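Local atomic coordinates of Ufm1-specific protease (Caenorhabditis elegans, PDB entry 5EJJ), a protein that cleaves the peptide bond at the C-terminal glycine of the ubiquitin-like modifier ufm-1 as a thiol protease and helps odorant receptors reach olfactory cilia. Residues S128-V133 and E242-A247; V122-A127 and V194-V199. One frame throughout, in Å; residues are numbered along the deposited sequence.

Overall arrangement
From the N terminus, residues 122-127 come first and run straight into 128-133, near the start of the long strand 127-139. Residues 194-199 then return to 122-127, so interaction 2 closes a loop of 66 residues. The chain goes on into strand 199-205, and strand 235-247 ends in 242-247. Interaction 1 closes a loop of 108 residues there. The segments alternate along the chain, so the two contacts cross and do not nest. They also touch: S128 OG hydrogen-bonds P195 O, and A247 N hydrogen-bonds A127 O. Interaction 1 joins two strands of a five-stranded mixed sheet. Interaction 2 joins the connections that lead into strands 127-139 and 199-205.

Interaction 1: residues S128-V133 and E242-A247; sequences SCVSRV and EVVFPA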
loop_
_atom_site.group_PDB
_atom_site.type_symbol
_atom_site.label_atom_id
_atom_site.label_comp_id
_atom_site.label_asym_id
_atom_site.label_seq_id
_atom_site.Cartn_x
_atom_site.Cartn_y
_atom_site.Cartn_z
ATOM N N SER A 128 -12.367 0.570 5.260
ATOM C CA SER A 128 -12.002 -0.814 5.540
ATOM C C SER A 128 -12.501 -1.243 6.910
ATOM O O SER A 128 -12.048 -0.692 7.904
ATOM C CB SER A 128 -10.486 -0.978 5.528
ATOM O OG SER A 128 -9.990 -0.955 4.208
ATOM N N CYS A 129 -13.409 -2.221 6.972
ATOM C CA CYS A 129 -13.739 -2.891 8.241
ATOM C C CYS A 129 -12.723 -3.975 8.540
ATOM O O CYS A 129 -12.331 -4.693 7.637
ATOM C CB CYS A 129 -15.095 -3.557 8.155
ATOM S SG CYS A 129 -16.384 -2.444 7.682
ATOM N N VAL A 130 -12.321 -4.128 9.795
ATOM C CA VAL A 130 -11.312 -5.130 10.118
ATOM C C VAL A 130 -11.564 -5.820 11.473
ATOM O O VAL A 130 -12.129 -5.232 12.376
ATOM C CB VAL A 130 -9.921 -4.482 10.087
ATOM C CG1 VAL A 130 -9.869 -3.365 11.068
ATOM C CG2 VAL A 130 -8.839 -5.478 10.391
ATOM N N SER A 131 -11.166 -7.080 11.604
ATOM C CA SER A 131 -11.234 -7.777 12.885
ATOM C C SER A 131 -10.155 -8.850 12.954
ATOM O O SER A 131 -9.692 -9.309 11.918
ATOM C CB SER A 131 -12.621 -8.380 13.109
ATOM O OG SER A 131 -12.917 -9.363 12.136
ATOM N N ARG A 132 -9.713 -9.200 14.166
ATOM C CA ARG A 132 -8.835 -10.354 14.360
ATOM C C ARG A 132 -9.705 -11.572 14.475
ATOM O O ARG A 132 -10.758 -11.561 15.131
ATOM C CB ARG A 132 -8.051 -10.256 15.642
ATOM C CG ARG A 132 -6.747 -9.614 15.506
ATOM C CD ARG A 132 -5.790 -10.117 16.575
ATOM N NE ARG A 132 -4.529 -10.475 15.935
ATOM C CZ ARG A 132 -3.525 -11.076 16.550
ATOM N NH1 ARG A 132 -3.651 -11.373 17.848
ATOM N NH2 ARG A 132 -2.412 -11.380 15.865
ATOM N N VAL A 133 -9.269 -12.637 13.827
ATOM C CA VAL A 133 -10.016 -13.872 13.840
ATOM C C VAL A 133 -9.014 -14.989 13.985
ATOM O O VAL A 133 -7.936 -14.923 13.397
ATOM C CB VAL A 133 -10.746 -14.070 12.533
ATOM C CG1 VAL A 133 -11.468 -15.354 12.593
ATOM C CG2 VAL A 133 -11.720 -12.934 12.282
ATOM N N GLU A 242 -5.649 -10.623 10.779
ATOM C CA GLU A 242 -6.601 -9.636 10.288
ATOM C C GLU A 242 -7.587 -10.274 9.346
ATOM O O GLU A 242 -7.246 -11.204 8.623
ATOM C CB GLU A 242 -5.885 -8.574 9.464
ATOM C CG GLU A 242 -4.894 -7.691 10.197
ATOM C CD GLU A 242 -4.323 -6.552 9.307
ATOM O OE1 GLU A 242 -4.056 -6.793 8.088
ATOM O OE2 GLU A 242 -4.152 -5.413 9.835
ATOM N N VAL A 243 -8.808 -9.758 9.330
ATOM C CA VAL A 243 -9.694 -9.979 8.204
ATOM C C VAL A 243 -10.329 -8.639 7.835
ATOM O O VAL A 243 -11.050 -8.045 8.635
ATOM C CB VAL A 243 -10.766 -11.011 8.506
ATOM C CG1 VAL A 243 -11.649 -11.208 7.309
ATOM C CG2 VAL A 243 -10.131 -12.324 8.881
ATOM N N VAL A 244 -10.036 -8.165 6.619
ATOM C CA VAL A 244 -10.419 -6.831 6.165
ATOM C C VAL A 244 -11.434 -6.908 5.046
ATOM O O VAL A 244 -11.230 -7.628 4.076
ATOM C CB VAL A 244 -9.223 -6.082 5.611
ATOM C CG1 VAL A 244 -9.610 -4.675 5.346
ATOM C CG2 VAL A 244 -8.075 -6.138 6.581
ATOM N N PHE A 245 -12.535 -6.172 5.180
ATOM C CA PHE A 245 -13.527 -6.068 4.110
ATOM C C PHE A 245 -14.038 -4.633 3.933
ATOM O O PHE A 245 -14.145 -3.885 4.906
ATOM C CB PHE A 245 -14.677 -7.030 4.342
ATOM C CG PHE A 245 -15.491 -6.750 5.578
ATOM C CD1 PHE A 245 -15.099 -7.247 6.816
ATOM C CD2 PHE A 245 -16.690 -6.041 5.496
ATOM C CE1 PHE A 245 -15.876 -7.026 7.955
ATOM C CE2 PHE A 245 -17.470 -5.808 6.637
ATOM C CZ PHE A 245 -17.058 -6.304 7.868
ATOM N N PRO A 246 -14.326 -4.232 2.683
ATOM C CA PRO A 246 -14.758 -2.864 2.399
ATOM C C PRO A 246 -16.153 -2.487 2.892
ATOM O O PRO A 246 -17.102 -3.231 2.706
ATOM C CB PRO A 246 -14.712 -2.799 0.873
ATOM C CG PRO A 246 -14.755 -4.175 0.441
ATOM C CD PRO A 246 -14.013 -4.949 1.443
ATOM N N ALA A 247 -16.235 -1.310 3.514
ATOM C CA ALA A 247 -17.484 -0.621 3.850
ATOM C C ALA A 247 -17.718 0.487 2.828
ATOM O O ALA A 247 -17.041 1.524 2.869
ATOM C CB ALA A 247 -17.348 0.000 5.212
#
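Two antiparallel strands pair here at one edge of a five-stranded mixed sheet, with 235-247 as the outermost strand and 127-139 inside it. The segment axes make an angle of 155°. On one face, C129 and F245 form a hydrogen-bonded pair and carry the main side-chain contact. F245 has CG between its backbone N and carbonyl carbon (chi1 64°), which tips the ring toward the other strand. C129 CB then sits over one ring face, 3.5 Å from the F245 ring centroid and 16° off the normal. This is a CH-pi contact, offset toward the rim near CZ. The sulfur looks at the same ring obliquely, with C129 SG 4.2 Å from the F245 centroid. C129 SG also meets the methyl of A247, at 3.6 Å from CB. Beyond the pair R132-E242, V133 points toward the other strand; it crosses V243 obliquely and the CG2 methyls touch at 3.8 Å. Helix 253-280 packs on the C129 and F245 face, with A263 against V243 and F245; its F264 touches V133. On the opposite face, V130 and V244 lie side by side and point the same way. Their CG2 atoms are 3.9 Å apart. The carboxylate of E242, also on this face, is held by T292 and S347. Four backbone hydrogen bonds set the register, two in each of the pairs C129-F245 and S131-V243. C129 N reaches F245 O at 2.8 Å, in the carbonyl plane. The S131 N to V243 O bond differs: at 3.1 Å, the donor stands above the V243 carbonyl plane.

Interaction 2: residues V122-A127 and V194-V199; sequences VLMEGA and VPYKDV
Neither backbone is a regular helix or strand over most of its length, and their CA atoms are nearest at A127 and P195, 4.7 Å apart. No hydrogen bond crosses between the segments. G126 O faces P195 N, which has no hydrogen to give. With G126 at phi 92° and psi 166°, a CB there would collide with E125 O. M124 supplies most of the side-chain contact. The M124 and P195 side chains cross obliquely, with M124 CG 3.8 Å from P195 CG. The M124 chain bends at chi3 (-34°), and its end lies at the edge of the Y196 ring. M124 CE is 3.4 Å from Y196 CE1, near the ring plane. M124 SD is beside the same edge, 4.5 Å from the Y196 centroid, a Met-aromatic contact. An alanine here would lose the sulfur and methyl at the tyrosine edge and would probably loosen the packing against P195. Residues 194-198 form a tight turn. V194 O accepts from both K197 N and D198 N, and V194 N gives a hydrogen bond to D198 OD2 from above the carboxylate plane. A127 CB rests 3.3 Å from D198 O. V299 also touches M124. E125 forms a salt bridge with R43. Residues 122-127 lead from beside strand 45-53 to strand 127-139, and the contact sits where this strand and its parallel neighbour 199-205 begin.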
loop_
_atom_site.group_PDB
_atom_site.type_symbol
_atom_site.label_atom_id
_atom_site.label_comp_id
_atom_site.label_asym_id
_atom_site.label_seq_id
_atom_site.Cartn_x
_atom_site.Cartn_y
_atom_site.Cartn_z
ATOM N N VAL A 122 -10.416 4.809 -12.568
ATOM C CA VAL A 122 -11.098 4.261 -11.403
ATOM C C VAL A 122 -10.398 4.687 -10.133
ATOM O O VAL A 122 -9.165 4.581 -10.053
ATOM C CB VAL A 122 -11.064 2.732 -11.433
ATOM C CG1 VAL A 122 -11.873 2.163 -10.264
ATOM C CG2 VAL A 122 -11.550 2.209 -12.783
ATOM N N LEU A 123 -11.188 5.145 -9.153
ATOM C CA LEU A 123 -10.685 5.749 -7.913
ATOM C C LEU A 123 -10.910 4.879 -6.679
ATOM O O LEU A 123 -11.815 4.041 -6.663
ATOM C CB LEU A 123 -11.380 7.088 -7.671
ATOM C CG LEU A 123 -11.306 8.174 -8.753
ATOM C CD1 LEU A 123 -12.200 9.346 -8.401
ATOM C CD2 LEU A 123 -9.888 8.638 -8.970
ATOM N N MET A 124 -10.107 5.083 -5.629
ATOM C CA MET A 124 -10.358 4.393 -4.365
ATOM C C MET A 124 -11.720 4.786 -3.877
ATOM O O MET A 124 -12.260 5.806 -4.287
ATOM C CB MET A 124 -9.324 4.744 -3.311
ATOM C CG MET A 124 -8.184 3.788 -3.327
ATOM S SD MET A 124 -6.806 4.366 -2.360
ATOM C CE MET A 124 -6.935 6.132 -2.655
ATOM N N GLU A 125 -12.274 3.991 -2.983
ATOM C CA GLU A 125 -13.642 4.199 -2.570
ATOM C C GLU A 125 -13.830 3.347 -1.333
ATOM O O GLU A 125 -13.302 2.242 -1.272
ATOM C CB GLU A 125 -14.535 3.694 -3.682
ATOM C CG GLU A 125 -15.915 4.245 -3.688
ATOM C CD GLU A 125 -16.701 3.765 -4.901
ATOM O OE1 GLU A 125 -16.208 3.907 -6.062
ATOM O OE2 GLU A 125 -17.812 3.225 -4.682
ATOM N N GLY A 126 -14.530 3.873 -0.331
ATOM C CA GLY A 126 -14.938 3.081 0.820
ATOM C C GLY A 126 -14.015 3.062 2.027
ATOM O O GLY A 126 -12.855 3.477 1.980
ATOM N N ALA A 127 -14.552 2.572 3.135
ATOM C CA ALA A 127 -13.751 2.359 4.334
ATOM C C ALA A 127 -13.346 0.882 4.416
ATOM O O ALA A 127 -13.901 0.045 3.705
ATOM C CB ALA A 127 -14.537 2.775 5.564
ATOM N N VAL A 194 -11.424 6.443 2.572
ATOM C CA VAL A 194 -10.498 5.688 1.746
ATOM C C VAL A 194 -9.959 4.425 2.433
ATOM O O VAL A 194 -9.504 4.473 3.573
ATOM C CB VAL A 194 -9.325 6.555 1.244
ATOM C CG1 VAL A 194 -9.745 7.341 0.035
ATOM C CG2 VAL A 194 -8.805 7.454 2.354
ATOM N N PRO A 195 -9.971 3.297 1.715
ATOM C CA PRO A 195 -9.612 1.973 2.246
ATOM C C PRO A 195 -8.258 1.853 2.991
ATOM O O PRO A 195 -8.124 0.947 3.817
ATOM C CB PRO A 195 -9.599 1.087 0.987
ATOM C CG PRO A 195 -9.423 2.050 -0.147
ATOM C CD PRO A 195 -10.207 3.249 0.266
ATOM N N TYR A 196 -7.278 2.713 2.714
ATOM C CA TYR A 196 -5.962 2.506 3.325
ATOM C C TYR A 196 -5.774 3.243 4.649
ATOM O O TYR A 196 -4.701 3.156 5.245
ATOM C CB TYR A 196 -4.811 2.822 2.361
ATOM C CG TYR A 196 -4.777 4.269 1.911
ATOM C CD1 TYR A 196 -5.518 4.689 0.828
ATOM C CD2 TYR A 196 -4.012 5.213 2.579
ATOM C CE1 TYR A 196 -5.511 6.004 0.420
ATOM C CE2 TYR A 196 -3.998 6.544 2.173
ATOM C CZ TYR A 196 -4.751 6.933 1.088
ATOM O OH TYR A 196 -4.755 8.250 0.660
ATOM N N LYS A 197 -6.801 3.951 5.119
ATOM C CA LYS A 197 -6.664 4.621 6.401
ATOM C C LYS A 197 -7.971 4.936 7.129
ATOM O O LYS A 197 -7.947 5.341 8.288
ATOM C CB LYS A 197 -5.826 5.895 6.259
ATOM C CG LYS A 197 -6.476 6.986 5.405
ATOM C CD LYS A 197 -5.610 8.253 5.333
ATOM C CE LYS A 197 -5.967 9.239 6.447
ATOM N NZ LYS A 197 -7.284 9.934 6.222
ATOM N N ASP A 198 -9.114 4.770 6.486
ATOM C CA ASP A 198 -10.362 4.925 7.237
ATOM C C ASP A 198 -10.898 3.555 7.652
ATOM O O ASP A 198 -11.479 2.824 6.844
ATOM C CB ASP A 198 -11.393 5.751 6.466
ATOM C CG ASP A 198 -10.823 7.072 6.004
ATOM O OD1 ASP A 198 -9.749 7.445 6.532
ATOM O OD2 ASP A 198 -11.423 7.720 5.115
ATOM N N VAL A 199 -10.688 3.229 8.927
ATOM C CA VAL A 199 -10.807 1.870 9.425
ATOM C C VAL A 199 -11.792 1.783 10.574
ATOM O O VAL A 199 -11.567 2.406 11.597
ATOM C CB VAL A 199 -9.457 1.405 9.970
ATOM C CG1 VAL A 199 -9.558 0.024 10.502
ATOM C CG2 VAL A 199 -8.407 1.447 8.897
#